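Local atomic coordinates of PHD finger protein 3 (Homo sapiens, PDB entry 6IC9), a protein that reads the phosphorylated C-terminal domain of RNA polymerase II through its SPOC domain and thereby regulates neuronal gene expression. Residues P38-L41 and T42-L45; T59-D62 and Y63-K66. All coordinates share one frame; numbering follows the deposited sequence.

Contact 1: residues P38-L41 and T42-L45; sequences PEYL and TEDL
Leu-41 and Leu-45, four residues apart at the start and just past the end of helix 41-44, meet loosely through their methyl groups, CD2 of Leu-41 lying 4.3 Å from CD1 of Leu-45. Leu-41 goes on into the core, touching Cys-76 and Val-78 of strand 73-82 and Ile-152 of strand 147-155. Leu-41 O takes two N-H groups: Asp-44 N at 3.1 Å, standing well above the carbonyl plane, and Leu-45 N in a weak bond. Tyr-40 O is shared likewise, receiving weak bonds from Glu-43 N at 3.0 Å and from Asp-44 N, whose N-H is thus split between two carbonyls. A type II beta turn from Pro-38 to Leu-41, closed by Leu-41 N on Pro-38 O, runs straight into the short helix 41-44 of the SPOC domain, with Tyr-40 at the N-cap. The Tyr-40 ring lies alongside Glu-43, whose OE2 comes to its edge 3.9 Å from CD2, ring and carboxylate planes 62° apart; Glu-39 CB rests over one ring face, toward the rim. Asp-44 has its CG beside its own backbone N (chi1 -76°), which brings CG to 3.4 Å from Tyr-40 O and lets OD2 form a salt bridge with Arg-154. With an alanine here, Arg-154 would probably lack its carboxylate mate and be freer to turn. Thr-42 OG1 bonds Ile-14 O, tying the helix start to the N-terminal segment.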
loop_
_atom_site.group_PDB
_atom_site.type_symbol
_atom_site.label_atom_id
_atom_site.label_comp_id
_atom_site.label_asym_id
_atom_site.label_seq_id
_atom_site.Cartn_x
_atom_site.Cartn_y
_atom_site.Cartn_z
ATOM N N PRO A 38 6.948 -0.392 11.442
ATOM C CA PRO A 38 5.900 0.597 11.219
ATOM C C PRO A 38 6.098 1.880 12.002
ATOM O O PRO A 38 5.164 2.685 12.068
ATOM C CB PRO A 38 4.658 -0.144 11.715
ATOM C CG PRO A 38 5.144 -0.846 12.910
ATOM C CD PRO A 38 6.594 -1.291 12.556
ATOM N N GLU A 39 7.276 2.042 12.611
ATOM C CA GLU A 39 7.509 3.146 13.534
ATOM C C GLU A 39 7.245 4.464 12.821
ATOM O O GLU A 39 7.657 4.656 11.668
ATOM C CB GLU A 39 8.951 3.100 14.068
ATOM C CG GLU A 39 9.994 3.335 12.952
ATOM C CD GLU A 39 11.450 3.054 13.352
ATOM O OE1 GLU A 39 12.350 3.441 12.580
ATOM O OE2 GLU A 39 11.701 2.451 14.411
ATOM N N TYR A 40 6.509 5.352 13.491
ATOM C CA TYR A 40 6.242 6.716 13.036
ATOM C C TYR A 40 5.250 6.798 11.885
ATOM O O TYR A 40 5.045 7.902 11.343
ATOM C CB TYR A 40 7.520 7.450 12.613
ATOM C CG TYR A 40 8.655 7.355 13.609
ATOM C CD1 TYR A 40 9.871 6.788 13.248
ATOM C CD2 TYR A 40 8.497 7.816 14.924
ATOM C CE1 TYR A 40 10.922 6.694 14.161
ATOM C CE2 TYR A 40 9.541 7.733 15.838
ATOM C CZ TYR A 40 10.752 7.169 15.454
ATOM O OH TYR A 40 11.800 7.078 16.353
ATOM N N LEU A 41 4.633 5.680 11.482
ATOM C CA LEU A 41 3.700 5.761 10.366
ATOM C C LEU A 41 2.530 6.681 10.681
ATOM O O LEU A 41 1.998 7.335 9.783
ATOM C CB LEU A 41 3.208 4.359 9.983
ATOM C CG LEU A 41 4.101 3.630 8.984
ATOM C CD1 LEU A 41 3.448 2.275 8.678
ATOM C CD2 LEU A 41 4.350 4.467 7.701
ATOM N N THR A 42 2.137 6.768 11.950
ATOM C CA THR A 42 1.025 7.640 12.318
ATOM C C THR A 42 1.286 9.086 11.917
ATOM O O THR A 42 0.361 9.803 11.511
ATOM C CB THR A 42 0.788 7.527 13.818
ATOM O OG1 THR A 42 0.888 6.146 14.198
ATOM C CG2 THR A 42 -0.589 8.080 14.170
ATOM N N GLU A 43 2.551 9.528 11.995
ATOM C CA GLU A 43 2.925 10.898 11.634
ATOM C C GLU A 43 3.261 11.049 10.167
ATOM O O GLU A 43 3.240 12.163 9.644
ATOM C CB GLU A 43 4.158 11.344 12.453
ATOM C CG GLU A 43 4.039 10.983 13.901
ATOM C CD GLU A 43 5.381 10.878 14.612
ATOM O OE1 GLU A 43 6.380 11.493 14.167
ATOM O OE2 GLU A 43 5.416 10.158 15.622
ATOM N N ASP A 44 3.570 9.960 9.493
ATOM C CA ASP A 44 4.072 10.016 8.132
ATOM C C ASP A 44 2.992 9.799 7.074
ATOM O O ASP A 44 3.292 9.918 5.884
ATOM C CB ASP A 44 5.144 8.928 7.945
ATOM C CG ASP A 44 6.483 9.285 8.597
ATOM O OD1 ASP A 44 6.639 10.445 9.044
ATOM O OD2 ASP A 44 7.369 8.387 8.641
ATOM N N LEU A 45 1.772 9.408 7.473
ATOM C CA LEU A 45 0.696 9.220 6.501
ATOM C C LEU A 45 -0.297 10.364 6.631
ATOM O O LEU A 45 -0.609 10.779 7.761
ATOM C CB LEU A 45 -0.023 7.884 6.724
ATOM C CG LEU A 45 0.867 6.671 6.395
ATOM C CD1 LEU A 45 0.240 5.442 6.936
ATOM C CD2 LEU A 45 1.162 6.529 4.865
#

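Contact 2: residues T59-D62 and Y63-K66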
loop_
_atom_site.group_PDB
_atom_site.type_symbol
_atom_site.label_atom_id
_atom_site.label_comp_id
_atom_site.label_asym_id
_atom_site.label_seq_id
_atom_site.Cartn_x
_atom_site.Cartn_y
_atom_site.Cartn_z
ATOM N N THR A 59 6.876 -3.107 -12.813
ATOM C CA THR A 59 7.605 -1.847 -12.649
ATOM C C THR A 59 7.902 -1.587 -11.177
ATOM O O THR A 59 9.022 -1.205 -10.822
ATOM C CB THR A 59 6.814 -0.688 -13.268
ATOM O OG1 THR A 59 6.595 -0.963 -14.659
ATOM C CG2 THR A 59 7.603 0.639 -13.159
ATOM N N VAL A 60 6.909 -1.791 -10.302
ATOM C CA VAL A 60 7.143 -1.651 -8.863
ATOM C C VAL A 60 8.220 -2.619 -8.384
ATOM O O VAL A 60 9.089 -2.246 -7.597
ATOM C CB VAL A 60 5.825 -1.858 -8.108
ATOM C CG1 VAL A 60 6.073 -1.904 -6.561
ATOM C CG2 VAL A 60 4.933 -0.659 -8.437
ATOM N N TRP A 61 8.132 -3.905 -8.777
ATOM C CA TRP A 61 9.106 -4.865 -8.232
ATOM C C TRP A 61 10.517 -4.621 -8.768
ATOM O O TRP A 61 11.481 -4.805 -8.034
ATOM C CB TRP A 61 8.650 -6.311 -8.499
ATOM C CG TRP A 61 7.315 -6.548 -7.797
ATOM C CD1 TRP A 61 6.165 -6.999 -8.362
ATOM C CD2 TRP A 61 7.008 -6.293 -6.414
ATOM N NE1 TRP A 61 5.170 -7.059 -7.423
ATOM C CE2 TRP A 61 5.652 -6.611 -6.227
ATOM C CE3 TRP A 61 7.748 -5.796 -5.325
ATOM C CZ2 TRP A 61 5.007 -6.476 -4.983
ATOM C CZ3 TRP A 61 7.121 -5.664 -4.084
ATOM C CH2 TRP A 61 5.755 -6.004 -3.927
ATOM N N ASP A 62 10.662 -4.179 -10.013
ATOM C CA ASP A 62 11.986 -3.756 -10.485
ATOM C C ASP A 62 12.522 -2.588 -9.655
ATOM O O ASP A 62 13.673 -2.591 -9.218
ATOM C CB ASP A 62 11.910 -3.349 -11.955
ATOM C CG ASP A 62 11.657 -4.524 -12.877
ATOM O OD1 ASP A 62 11.358 -4.300 -14.074
ATOM O OD2 ASP A 62 11.710 -5.662 -12.397
ATOM N N TYR A 63 11.661 -1.595 -9.377
ATOM C CA TYR A 63 12.053 -0.452 -8.566
ATOM C C TYR A 63 12.411 -0.871 -7.146
ATOM O O TYR A 63 13.391 -0.378 -6.557
ATOM C CB TYR A 63 10.877 0.535 -8.579
ATOM C CG TYR A 63 11.018 1.715 -7.697
ATOM C CD1 TYR A 63 9.985 2.067 -6.823
ATOM C CD2 TYR A 63 12.169 2.498 -7.725
ATOM C CE1 TYR A 63 10.078 3.190 -5.998
ATOM C CE2 TYR A 63 12.273 3.642 -6.897
ATOM C CZ TYR A 63 11.241 3.966 -6.044
ATOM O OH TYR A 63 11.332 5.079 -5.255
ATOM N N VAL A 64 11.612 -1.769 -6.559
ATOM C CA VAL A 64 11.876 -2.195 -5.192
ATOM C C VAL A 64 13.245 -2.882 -5.122
ATOM O O VAL A 64 14.003 -2.703 -4.157
ATOM C CB VAL A 64 10.746 -3.129 -4.689
ATOM C CG1 VAL A 64 11.210 -3.941 -3.460
ATOM C CG2 VAL A 64 9.431 -2.343 -4.360
ATOM N N GLU A 65 13.591 -3.642 -6.159
ATOM C CA GLU A 65 14.927 -4.273 -6.200
ATOM C C GLU A 65 16.055 -3.235 -6.155
ATOM O O GLU A 65 17.057 -3.422 -5.455
ATOM C CB GLU A 65 15.009 -5.135 -7.455
ATOM C CG GLU A 65 16.341 -5.858 -7.664
ATOM C CD GLU A 65 16.210 -6.807 -8.843
ATOM O OE1 GLU A 65 16.076 -6.317 -9.997
ATOM O OE2 GLU A 65 16.151 -8.027 -8.599
ATOM N N LYS A 66 15.915 -2.136 -6.908
ATOM C CA LYS A 66 16.915 -1.064 -6.865
ATOM C C LYS A 66 16.937 -0.374 -5.518
ATOM O O LYS A 66 18.007 -0.003 -5.016
ATOM C CB LYS A 66 16.648 -0.025 -7.962
ATOM C CG LYS A 66 16.624 -0.589 -9.353
ATOM C CD LYS A 66 16.254 0.463 -10.419
ATOM C CE LYS A 66 16.019 -0.257 -11.769
ATOM N NZ LYS A 66 15.623 0.643 -12.906
HETATM O O HOH W 1 15.754 -3.755 -10.893
#
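Val-64 approaches the Trp-61 indole obliquely: its CG2 lies 4.0 Å from CE3 of Trp-61, the two side chains running side by side in the same direction. Around the same indole gather Pro-129, Pro-131 and Leu-132 from a loop and Ile-120 and Leu-151 from strands, while NE1 is bonded to Tyr-104 OH. The Tyr-63 ring leaves the helix in another direction. With CG anti to the backbone N (chi1 174°), it leads away from the preceding turn, and its hydroxyl bonds Asp-116 and Lys-115; Tyr-63 CB lies 3.4 Å from both Thr-59 O and Val-60 O, the latter oblique to the ring. The same Val-64 CG2 also meets Val-60 CG1 at 4.0 Å, so one methyl packs against two residues of the turn before. Asp-62 O carries two bonds, one from Lys-66 N at 3.3 Å and one from a water at 2.9 Å that also donates to Glu-65 OE1, bridging that carboxylate to the backbone. Lys-66 CG lies 3.6 Å from Asp-62 O. The Asp-62 carboxylate looks back to Gln-58, which bonds OD2. Four consecutive i to i+4 bonds, from Tyr-63 N to Lys-66 N, make this a regular amphipathic alpha helix: Val-60, Trp-61 and Val-64 seat it on Leu-151 of the SPOC sheet, while Thr-59, Tyr-63 and Lys-66 each pack on apolar side-chain atoms of the bound phosphorylated diheptapeptide.

From the N terminus, the chain runs through strands 15-21 and 25-35 before reaching contact 1, where the loop after the second strand turns into helix 41-44. Strand 48-55 follows, and helix 57-70 then carries contact 2. Each contact is local and closes no long loop; the two come in series, neither nested nor crossed. Their centres lie 23 Å apart and their nearest atoms about 14 Å, so they do not touch. Strand 147-155 is common ground, each contact packing on a neighbouring residue of it. Contact 1 also reaches strand 73-82, and contact 2 strand 114-122, within one SPOC domain.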